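Local structure of phosphoglycerate dehydrogenase (3EVT) at residues Asn193-Ala198 with Gln219-Ile224. The protein probably catalyses the NAD-dependent oxidation of 3-phosphoglycerate to 3-phosphohydroxypyruvate, the step that opens the phosphorylated route to serine. Sequence-based numbering, arbitrary orientation.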
loop_
_atom_site.group_PDB
_atom_site.type_symbol
_atom_site.label_atom_id
_atom_site.label_comp_id
_atom_site.label_asym_id
_atom_site.label_seq_id
_atom_site.Cartn_x
_atom_site.Cartn_y
_atom_site.Cartn_z
ATOM N N ASN A 193 9.563 -4.373 -13.607
ATOM C CA ASN A 193 10.434 -3.749 -12.636
ATOM C C ASN A 193 10.668 -4.646 -11.380
ATOM O O ASN A 193 11.743 -4.597 -10.767
ATOM C CB ASN A 193 9.956 -2.332 -12.293
ATOM C CG ASN A 193 9.695 -1.505 -13.548
ATOM O OD1 ASN A 193 8.553 -1.379 -14.032
ATOM N ND2 ASN A 193 10.759 -1.008 -14.124
ATOM N N PHE A 194 9.701 -5.505 -11.047
ATOM C CA PHE A 194 9.831 -6.396 -9.861
ATOM C C PHE A 194 9.274 -7.759 -10.236
ATOM O O PHE A 194 8.203 -7.878 -10.890
ATOM C CB PHE A 194 9.012 -5.846 -8.657
ATOM C CG PHE A 194 9.356 -4.421 -8.284
ATOM C CD1 PHE A 194 10.285 -4.147 -7.266
ATOM C CD2 PHE A 194 8.775 -3.369 -8.953
ATOM C CE1 PHE A 194 10.607 -2.876 -6.936
ATOM C CE2 PHE A 194 9.099 -2.072 -8.617
ATOM C CZ PHE A 194 10.029 -1.820 -7.626
ATOM N N ILE A 195 10.023 -8.773 -9.856
ATOM C CA ILE A 195 9.621 -10.152 -10.068
ATOM C C ILE A 195 9.489 -10.848 -8.715
ATOM O O ILE A 195 10.410 -10.884 -7.934
ATOM C CB ILE A 195 10.646 -10.913 -10.911
ATOM C CG1 ILE A 195 10.782 -10.245 -12.301
ATOM C CG2 ILE A 195 10.282 -12.403 -10.942
ATOM C CD1 ILE A 195 11.976 -10.722 -13.172
ATOM N N VAL A 196 8.310 -11.380 -8.459
ATOM C CA VAL A 196 8.023 -12.026 -7.221
ATOM C C VAL A 196 7.757 -13.510 -7.469
ATOM O O VAL A 196 6.891 -13.877 -8.250
ATOM C CB VAL A 196 6.835 -11.308 -6.469
ATOM C CG1 VAL A 196 6.423 -12.092 -5.183
ATOM C CG2 VAL A 196 7.261 -9.792 -6.117
ATOM N N ASN A 197 8.530 -14.363 -6.804
ATOM C CA ASN A 197 8.198 -15.775 -6.781
ATOM C C ASN A 197 7.318 -16.117 -5.594
ATOM O O ASN A 197 7.743 -15.948 -4.488
ATOM C CB ASN A 197 9.430 -16.662 -6.678
ATOM C CG ASN A 197 9.034 -18.128 -6.640
ATOM O OD1 ASN A 197 8.172 -18.518 -7.413
ATOM N ND2 ASN A 197 9.552 -18.904 -5.690
ATOM N N ALA A 198 6.105 -16.617 -5.844
ATOM C CA ALA A 198 5.254 -17.135 -4.791
ATOM C C ALA A 198 4.787 -18.560 -5.151
ATOM O O ALA A 198 3.717 -18.994 -4.749
ATOM C CB ALA A 198 4.020 -16.191 -4.596
ATOM N N GLN A 219 14.841 -4.496 -17.586
ATOM C CA GLN A 219 14.728 -3.244 -16.805
ATOM C C GLN A 219 15.570 -3.285 -15.549
ATOM O O GLN A 219 15.404 -2.459 -14.671
ATOM C CB GLN A 219 13.297 -2.970 -16.378
ATOM C CG GLN A 219 12.285 -3.043 -17.493
ATOM C CD GLN A 219 12.682 -2.175 -18.663
ATOM O OE1 GLN A 219 13.209 -1.074 -18.477
ATOM N NE2 GLN A 219 12.465 -2.680 -19.880
ATOM N N GLN A 220 16.477 -4.249 -15.473
ATOM C CA GLN A 220 17.242 -4.530 -14.256
ATOM C C GLN A 220 16.327 -4.606 -13.007
ATOM O O GLN A 220 16.461 -3.808 -12.039
ATOM C CB GLN A 220 18.391 -3.556 -14.087
ATOM C CG GLN A 220 19.135 -3.270 -15.404
ATOM C CD GLN A 220 20.368 -2.338 -15.246
ATOM O OE1 GLN A 220 20.595 -1.725 -14.203
ATOM N NE2 GLN A 220 21.166 -2.256 -16.301
ATOM N N PRO A 221 15.404 -5.586 -13.019
ATOM C CA PRO A 221 14.363 -5.623 -11.968
ATOM C C PRO A 221 14.876 -6.115 -10.604
ATOM O O PRO A 221 16.002 -6.580 -10.473
ATOM C CB PRO A 221 13.334 -6.606 -12.532
ATOM C CG PRO A 221 14.246 -7.628 -13.234
ATOM C CD PRO A 221 15.383 -6.784 -13.867
ATOM N N MET A 222 14.041 -5.968 -9.581
ATOM C CA MET A 222 14.347 -6.484 -8.261
ATOM C C MET A 222 13.677 -7.893 -8.144
ATOM O O MET A 222 12.522 -8.090 -8.568
ATOM C CB MET A 222 13.830 -5.486 -7.201
ATOM C CG MET A 222 13.939 -5.945 -5.724
ATOM S SD MET A 222 13.326 -4.747 -4.507
ATOM C CE MET A 222 13.799 -5.693 -3.060
ATOM N N LEU A 223 14.403 -8.875 -7.608
ATOM C CA LEU A 223 13.841 -10.215 -7.492
ATOM C C LEU A 223 13.440 -10.468 -6.061
ATOM O O LEU A 223 14.234 -10.191 -5.154
ATOM C CB LEU A 223 14.826 -11.303 -7.951
ATOM C CG LEU A 223 14.304 -12.739 -7.690
ATOM C CD1 LEU A 223 13.197 -13.117 -8.711
ATOM C CD2 LEU A 223 15.457 -13.706 -7.794
ATOM N N ILE A 224 12.222 -10.980 -5.843
ATOM C CA ILE A 224 11.793 -11.263 -4.483
ATOM C C ILE A 224 11.315 -12.684 -4.371
ATOM O O ILE A 224 10.446 -13.091 -5.125
ATOM C CB ILE A 224 10.682 -10.292 -4.007
ATOM C CG1 ILE A 224 11.212 -8.835 -4.023
ATOM C CG2 ILE A 224 10.210 -10.711 -2.580
ATOM C CD1 ILE A 224 10.245 -7.854 -4.433
HETATM O O HOH W 1 13.346 -2.085 -13.101
#
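Phe194 and Met222 pair on one face of two adjacent parallel strands, 194-197 and 222-224, whose axes diverge by only 13°. The methionine has CG anti to the backbone N and the chain extended beyond it, and its SD lies 5.3 Å from the centroid of the Phe194 ring. At 86° from the ring normal the sulfur sits at the ring edge, a Met-aromatic contact, while Met222 CB touches Phe194 CD1 at 3.8 Å. Met106 and Val110 of helix 93-110 also touch the Phe194 side chain, so an alanine at Phe194 would probably open a gap between sheet and helix and leave the Met222 thioether without its aromatic neighbour. Val196 and Ile224 continue this face, Val196 CG2 against Ile224 CD1. On the reverse face Ile195 CG2 meets Leu223 CD1 at 3.7 Å, and Ile195 CD1 reaches Pro221 CG. Four backbone hydrogen bonds set the register; the straightest, Ile195 N to Met222 O, is 2.9 Å long with 175° at the hydrogen. The strands are the ends of a beta-alpha-beta unit, with helix 211-215 in the connection, and are the central strand and its neighbour in the seven-stranded parallel sheet of the Rossmann-type NAD-binding domain. Packing gives way to solvent where the strands begin. Asn193 ND2 and Gln219 CB approach no closer than 3.9 Å, and a water bridges the two residues, accepting from Asn193 ND2 at 3.0 Å and donating to the backbone O of Gln219 at 2.6 Å. Further polar contacts lie outside the pair: Asn193 OD1 accepts from Gln139 N, and the Gln219 side-chain NE2 bonds to Ala190 O.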